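Local coordinates for protein 3-polyprenyl-4-hydroxybenzoate decarboxylase and related decarboxylases (Pelotomaculum thermopropionicum, PDB 6H6X) that uses prenylated FMN to decarboxylate, and in reverse to carboxylate, furan carboxylic acids, as a UbiD-family enzyme, at residues Pro101-Ile106 against Glu223-Glu228. The protein carries 8 engineered substitutions. Numbering follows the deposited sequence.
Sequences PVKECI and ELVKCE
Lys103 and Glu228 each turn CG anti to their own carbonyl carbon and bend at the second torsion (chi2 -65° and -63°), which brings amine and carboxylate together tip to tip. Lys103 NZ forms a salt bridge with Glu228 OE2 at 2.8 Å, taken on the anti lone pair of that oxygen. The same amine donates to the backbone oxygen Lys226 O at 2.7 Å, approaching a lone pair within the plane of that carbonyl (C=O...N angle 143°), so two acceptors from 223-228 grip one ammonium group. One carbon back from the amine, Lys103 CE touches Val225 CG2 at 3.7 Å. Val102 CG1 meets Val225 CG1 at 4.0 Å. Ile106 CD1 lies against the carboxylate of Glu228, its side chain crossing at about a right angle. A methionine in place of Lys103 would probably leave Glu228 without this positive mate and Lys226 O without this donor. Glu228 N also hydrogen-bonds Glu243 OE2 on strand 240-246, and Val102 O accepts a hydrogen bond from Thr279 OG1. The contact is structural, away from prenylated FMN and metals: a 3-10 turn before strand 105-107 is tied to the end of strand 223-226, chiefly by the lysine amine, within the Rift-related FMN-binding domain of the UbiD fold.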
# COMPACT_ATOMS: atom_id res chain seq x y z
N PRO B 101 -11.63 -32.42 27.21
CA PRO B 101 -10.88 -31.40 27.97
C PRO B 101 -11.72 -30.22 28.51
O PRO B 101 -11.47 -29.75 29.63
CB PRO B 101 -9.82 -30.97 27.00
CG PRO B 101 -9.65 -32.13 26.06
CD PRO B 101 -10.99 -32.76 25.93
N VAL B 102 -12.74 -29.79 27.77
CA VAL B 102 -13.53 -28.64 28.21
C VAL B 102 -14.41 -28.90 29.45
O VAL B 102 -15.03 -27.95 29.99
CB VAL B 102 -14.36 -28.07 27.03
CG1 VAL B 102 -15.62 -28.89 26.78
CG2 VAL B 102 -14.75 -26.60 27.26
N LYS B 103 -14.51 -30.18 29.86
CA LYS B 103 -15.27 -30.58 31.05
C LYS B 103 -14.44 -30.73 32.34
O LYS B 103 -15.01 -30.99 33.38
CB LYS B 103 -16.01 -31.89 30.78
CG LYS B 103 -17.07 -31.80 29.68
CD LYS B 103 -18.23 -30.88 30.04
CE LYS B 103 -19.41 -31.19 29.13
NZ LYS B 103 -20.60 -30.34 29.38
N GLU B 104 -13.12 -30.55 32.25
CA GLU B 104 -12.23 -30.68 33.39
C GLU B 104 -12.68 -29.86 34.62
O GLU B 104 -12.72 -30.41 35.72
CB GLU B 104 -10.80 -30.31 32.95
CG GLU B 104 -10.17 -31.41 32.09
CD GLU B 104 -8.91 -31.01 31.33
OE1 GLU B 104 -8.37 -29.89 31.47
OE2 GLU B 104 -8.45 -31.86 30.54
N CYS B 105 -13.03 -28.59 34.43
CA CYS B 105 -13.61 -27.74 35.49
C CYS B 105 -15.00 -27.27 35.08
O CYS B 105 -15.20 -26.85 33.95
CB CYS B 105 -12.71 -26.53 35.75
SG CYS B 105 -10.95 -26.90 35.92
N ILE B 106 -15.96 -27.31 36.00
CA ILE B 106 -17.36 -27.01 35.72
C ILE B 106 -17.84 -26.14 36.88
O ILE B 106 -17.63 -26.50 38.04
CB ILE B 106 -18.20 -28.31 35.64
CG1 ILE B 106 -17.69 -29.19 34.48
CG2 ILE B 106 -19.68 -28.01 35.53
CD1 ILE B 106 -18.34 -30.57 34.39
N GLU B 223 -15.16 -33.04 17.21
CA GLU B 223 -15.71 -33.78 18.34
C GLU B 223 -16.47 -32.82 19.24
O GLU B 223 -15.95 -31.77 19.58
CB GLU B 223 -14.59 -34.54 19.06
CG GLU B 223 -13.99 -35.61 18.15
CD GLU B 223 -12.90 -36.49 18.75
OE1 GLU B 223 -12.55 -36.34 19.95
OE2 GLU B 223 -12.37 -37.35 17.99
N LEU B 224 -17.74 -33.17 19.54
CA LEU B 224 -18.63 -32.38 20.31
C LEU B 224 -19.00 -33.11 21.57
O LEU B 224 -18.90 -34.33 21.65
CB LEU B 224 -19.89 -32.08 19.55
CG LEU B 224 -19.72 -31.36 18.25
CD1 LEU B 224 -21.12 -31.08 17.64
CD2 LEU B 224 -18.94 -30.07 18.42
N VAL B 225 -19.45 -32.33 22.54
CA VAL B 225 -19.94 -32.84 23.80
C VAL B 225 -21.19 -32.05 24.21
O VAL B 225 -21.36 -30.90 23.79
CB VAL B 225 -18.81 -32.81 24.85
CG1 VAL B 225 -18.31 -31.38 25.07
CG2 VAL B 225 -19.30 -33.40 26.16
N LYS B 226 -22.07 -32.66 24.99
CA LYS B 226 -23.29 -32.00 25.46
C LYS B 226 -22.94 -31.04 26.57
O LYS B 226 -22.06 -31.32 27.37
CB LYS B 226 -24.29 -32.99 26.08
CG LYS B 226 -24.91 -34.00 25.15
CD LYS B 226 -25.72 -33.42 24.01
CE LYS B 226 -27.04 -32.90 24.47
NZ LYS B 226 -27.87 -32.64 23.24
N CYS B 227 -23.68 -29.94 26.62
CA CYS B 227 -23.59 -28.95 27.70
C CYS B 227 -24.25 -29.45 28.97
O CYS B 227 -25.11 -30.32 28.93
CB CYS B 227 -24.27 -27.65 27.26
SG CYS B 227 -23.25 -26.74 26.06
N GLU B 228 -23.84 -28.89 30.09
CA GLU B 228 -24.40 -29.24 31.41
C GLU B 228 -25.84 -28.79 31.61
O GLU B 228 -26.65 -29.57 32.08
CB GLU B 228 -23.56 -28.62 32.54
CG GLU B 228 -22.10 -29.06 32.58
CD GLU B 228 -21.93 -30.54 32.84
OE1 GLU B 228 -22.44 -31.02 33.87
OE2 GLU B 228 -21.27 -31.21 32.00